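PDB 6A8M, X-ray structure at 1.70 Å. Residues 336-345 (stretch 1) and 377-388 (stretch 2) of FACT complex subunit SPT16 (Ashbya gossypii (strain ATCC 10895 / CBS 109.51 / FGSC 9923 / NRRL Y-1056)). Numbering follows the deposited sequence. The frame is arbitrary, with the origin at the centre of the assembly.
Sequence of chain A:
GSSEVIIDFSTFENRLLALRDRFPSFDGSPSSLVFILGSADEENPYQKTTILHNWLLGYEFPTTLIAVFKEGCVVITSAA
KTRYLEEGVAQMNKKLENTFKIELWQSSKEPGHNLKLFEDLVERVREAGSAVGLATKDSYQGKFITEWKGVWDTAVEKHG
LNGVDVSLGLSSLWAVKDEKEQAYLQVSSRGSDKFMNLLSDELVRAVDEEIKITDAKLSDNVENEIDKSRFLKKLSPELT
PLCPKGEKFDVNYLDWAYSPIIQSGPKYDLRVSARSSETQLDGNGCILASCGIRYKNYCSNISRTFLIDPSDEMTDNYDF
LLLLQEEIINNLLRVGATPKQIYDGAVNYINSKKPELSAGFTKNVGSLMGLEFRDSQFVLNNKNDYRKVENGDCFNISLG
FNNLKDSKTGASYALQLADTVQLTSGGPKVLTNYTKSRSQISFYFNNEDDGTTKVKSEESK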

# COMPACT_ATOMS: atom_id res chain seq x y z
N GLY A 336 -4.96 -17.73 9.65
CA GLY A 336 -5.63 -17.67 10.93
C GLY A 336 -4.87 -16.91 12.00
O GLY A 336 -5.46 -16.55 13.02
N ALA A 337 -3.57 -16.68 11.80
CA ALA A 337 -2.79 -15.99 12.82
C ALA A 337 -3.21 -14.53 12.92
O ALA A 337 -3.55 -13.89 11.92
CB ALA A 337 -1.30 -16.08 12.52
N THR A 338 -3.18 -13.99 14.18
CA THR A 338 -3.42 -12.57 14.39
C THR A 338 -2.12 -11.78 14.28
O THR A 338 -1.03 -12.34 14.45
CB THR A 338 -4.04 -12.32 15.77
OG1 THR A 338 -3.12 -12.76 16.78
CG2 THR A 338 -5.35 -13.09 15.97
N PRO A 339 -2.20 -10.49 13.97
CA PRO A 339 -1.01 -9.63 14.09
C PRO A 339 -0.28 -9.79 15.42
O PRO A 339 0.96 -9.85 15.45
CB PRO A 339 -1.61 -8.22 13.95
CG PRO A 339 -2.85 -8.45 13.05
CD PRO A 339 -3.39 -9.76 13.48
N LYS A 340 -1.05 -9.88 16.51
CA LYS A 340 -0.46 -10.00 17.84
C LYS A 340 0.35 -11.29 17.97
O LYS A 340 1.45 -11.27 18.53
CB LYS A 340 -1.56 -9.96 18.89
CG LYS A 340 -1.05 -10.11 20.32
CD LYS A 340 -2.19 -9.97 21.30
CE LYS A 340 -1.75 -10.29 22.72
NZ LYS A 340 -2.90 -10.24 23.68
N GLN A 341 -0.18 -12.41 17.48
CA GLN A 341 0.57 -13.66 17.56
C GLN A 341 1.87 -13.56 16.76
O GLN A 341 2.92 -14.06 17.19
CB GLN A 341 -0.28 -14.82 17.05
CG GLN A 341 -1.37 -15.22 18.00
CD GLN A 341 -2.41 -16.14 17.39
OE1 GLN A 341 -2.60 -16.17 16.18
NE2 GLN A 341 -3.10 -16.89 18.24
N ILE A 342 1.82 -12.92 15.59
CA ILE A 342 3.02 -12.78 14.78
C ILE A 342 4.03 -11.87 15.47
O ILE A 342 5.20 -12.24 15.66
CB ILE A 342 2.65 -12.23 13.39
CG1 ILE A 342 1.75 -13.21 12.65
CG2 ILE A 342 3.89 -11.95 12.58
CD1 ILE A 342 0.98 -12.57 11.50
N TYR A 343 3.60 -10.68 15.88
CA TYR A 343 4.53 -9.77 16.55
C TYR A 343 5.07 -10.40 17.84
O TYR A 343 6.28 -10.35 18.09
CB TYR A 343 3.86 -8.42 16.85
CG TYR A 343 4.86 -7.47 17.45
CD1 TYR A 343 5.82 -6.86 16.66
CD2 TYR A 343 4.89 -7.26 18.83
CE1 TYR A 343 6.77 -6.04 17.20
CE2 TYR A 343 5.85 -6.44 19.39
CZ TYR A 343 6.78 -5.83 18.56
OH TYR A 343 7.73 -5.02 19.10
N ASP A 344 4.20 -10.99 18.67
CA ASP A 344 4.68 -11.59 19.91
C ASP A 344 5.65 -12.74 19.65
O ASP A 344 6.60 -12.95 20.42
CB ASP A 344 3.51 -12.07 20.77
CG ASP A 344 2.75 -10.93 21.43
OD1 ASP A 344 3.23 -9.79 21.32
OD2 ASP A 344 1.71 -11.19 22.08
N GLY A 345 5.44 -13.51 18.57
CA GLY A 345 6.40 -14.55 18.23
C GLY A 345 7.78 -14.00 17.90
O GLY A 345 8.80 -14.62 18.21
N GLN A 377 -5.12 -0.69 9.50
CA GLN A 377 -6.05 -1.62 10.11
C GLN A 377 -5.46 -3.02 10.27
O GLN A 377 -6.12 -3.88 10.85
CB GLN A 377 -7.32 -1.73 9.27
CG GLN A 377 -7.99 -0.41 8.96
CD GLN A 377 -8.52 0.24 10.20
OE1 GLN A 377 -9.12 -0.42 11.06
NE2 GLN A 377 -8.31 1.55 10.32
N PHE A 378 -4.27 -3.27 9.74
CA PHE A 378 -3.68 -4.61 9.79
C PHE A 378 -2.17 -4.43 9.93
O PHE A 378 -1.39 -4.86 9.10
CB PHE A 378 -4.08 -5.41 8.55
CG PHE A 378 -4.01 -6.91 8.71
CD1 PHE A 378 -2.95 -7.53 9.38
CD2 PHE A 378 -4.98 -7.72 8.14
CE1 PHE A 378 -2.88 -8.93 9.50
CE2 PHE A 378 -4.94 -9.11 8.26
CZ PHE A 378 -3.89 -9.72 8.95
N VAL A 379 -1.75 -3.72 11.00
CA VAL A 379 -0.35 -3.59 11.36
C VAL A 379 0.04 -4.78 12.22
O VAL A 379 -0.73 -5.22 13.09
CB VAL A 379 -0.10 -2.26 12.10
CG1 VAL A 379 1.31 -2.18 12.60
CG2 VAL A 379 -0.34 -1.06 11.14
N LEU A 380 1.25 -5.30 12.00
CA LEU A 380 1.70 -6.49 12.72
C LEU A 380 2.33 -6.06 14.04
O LEU A 380 3.55 -6.00 14.19
CB LEU A 380 2.66 -7.30 11.86
CG LEU A 380 2.08 -7.75 10.51
CD1 LEU A 380 3.12 -8.51 9.67
CD2 LEU A 380 0.84 -8.62 10.73
N ASN A 381 1.47 -5.73 15.00
CA ASN A 381 1.90 -5.28 16.32
C ASN A 381 1.14 -6.05 17.40
O ASN A 381 0.26 -6.86 17.10
CB ASN A 381 1.70 -3.76 16.46
CG ASN A 381 0.24 -3.35 16.31
OD1 ASN A 381 -0.68 -4.12 16.57
ND2 ASN A 381 0.03 -2.10 15.91
N ASN A 382 1.47 -5.76 18.66
CA ASN A 382 0.85 -6.48 19.78
C ASN A 382 -0.61 -6.10 19.97
O ASN A 382 -1.38 -6.87 20.57
CB ASN A 382 1.65 -6.22 21.07
CG ASN A 382 0.91 -6.68 22.33
OD1 ASN A 382 0.12 -5.92 22.91
ND2 ASN A 382 1.17 -7.91 22.77
N LYS A 383 -1.03 -4.94 19.49
CA LYS A 383 -2.35 -4.43 19.82
C LYS A 383 -3.45 -5.13 19.03
O LYS A 383 -4.55 -5.35 19.56
CB LYS A 383 -2.40 -2.92 19.59
N ASN A 384 -3.18 -5.51 17.79
CA ASN A 384 -4.23 -5.99 16.89
C ASN A 384 -4.40 -7.50 17.10
O ASN A 384 -3.58 -8.29 16.63
CB ASN A 384 -3.89 -5.63 15.44
CG ASN A 384 -5.04 -5.92 14.48
OD1 ASN A 384 -5.82 -6.86 14.69
ND2 ASN A 384 -5.16 -5.11 13.44
N ASP A 385 -5.46 -7.89 17.81
CA ASP A 385 -5.85 -9.30 17.95
C ASP A 385 -7.16 -9.58 17.22
O ASP A 385 -7.79 -10.62 17.45
CB ASP A 385 -5.94 -9.71 19.43
CG ASP A 385 -6.99 -8.92 20.20
OD1 ASP A 385 -7.62 -8.02 19.59
OD2 ASP A 385 -7.17 -9.20 21.41
N TYR A 386 -7.58 -8.68 16.32
CA TYR A 386 -8.89 -8.76 15.69
C TYR A 386 -8.83 -8.92 14.17
O TYR A 386 -9.89 -8.89 13.53
CB TYR A 386 -9.72 -7.50 16.02
CG TYR A 386 -9.06 -6.20 15.63
CD1 TYR A 386 -9.24 -5.64 14.37
CD2 TYR A 386 -8.24 -5.53 16.53
CE1 TYR A 386 -8.62 -4.45 14.02
CE2 TYR A 386 -7.64 -4.34 16.19
CZ TYR A 386 -7.82 -3.80 14.94
OH TYR A 386 -7.20 -2.63 14.60
N ARG A 387 -7.65 -9.06 13.58
CA ARG A 387 -7.52 -9.46 12.19
C ARG A 387 -6.85 -10.83 12.14
O ARG A 387 -6.20 -11.26 13.09
CB ARG A 387 -6.69 -8.45 11.37
CG ARG A 387 -7.21 -7.03 11.47
CD ARG A 387 -8.56 -6.89 10.81
NE ARG A 387 -8.52 -7.19 9.38
CZ ARG A 387 -8.28 -6.30 8.43
NH1 ARG A 387 -8.04 -5.03 8.75
NH2 ARG A 387 -8.27 -6.67 7.16
N LYS A 388 -7.05 -11.51 11.02
CA LYS A 388 -6.56 -12.87 10.83
C LYS A 388 -5.92 -12.96 9.45
O LYS A 388 -6.48 -12.46 8.48
CB LYS A 388 -7.69 -13.89 10.97
CG LYS A 388 -8.11 -14.10 12.43
CD LYS A 388 -9.12 -15.22 12.60
CE LYS A 388 -9.42 -15.38 14.09
NZ LYS A 388 -10.14 -16.65 14.40
O HOH W 1 -3.07 -7.03 22.66
O HOH W 2 -5.72 -11.02 23.06

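The first turns of a helix dock against an irregular, loop-rich segment, and the contact rests on a buried proline, backbone carbonyls and two direct hydrogen bonds. The helix starts at Pro 339 and runs on beyond Gly 345. Its axis comes within 6.1 Å of the short, weakly bonded strand around 379-381, at an angle of 50°.

Thr 338 caps the helix. Its OG1 accepts from Gln 341 N at 3.0 Å, and Gln 341 OE1 accepts from Thr 338 N, also at 3.0 Å. Each residue thus satisfies a backbone NH of the other.

Pro 339 is the centre of the packing and has the largest covered area. Its CG lies 3.6 Å from Phe 378 CE1, and its CB lies 4.1 Å from Leu 380 CD2. Ile 342 extends this apolar patch, with CD1 4.0 Å from Leu 380 CD2. Tyr 343 packs obliquely over the backbone of residues 380-382; its CD1 is 3.5 Å from Leu 380 O.

The first turn of a helix leaves NH groups without helical partners. Here Lys 340 N donates to Asn 384 O at 3.0 Å. Asn 384 is itself held by its side chain: OD1 accepts from Tyr 386 N at 3.0 Å. Nearby, Arg 387 O receives a CA-H...O contact from Thr 338 CA at 3.3 Å but has no conventional partner.

At the more exposed margin, Asn 382 ND2 donates to Asp 344 OD1 at 3.1 Å, in nearly straight geometry. The side chain of Lys 340 is fully extended, and its CG passes 3.3 Å from Asn 382 O. Its amine reaches Asp 385 through a water: water 2 accepts from Lys 340 NZ at 3.0 Å and donates to Asp 385 OD2 at 2.9 Å.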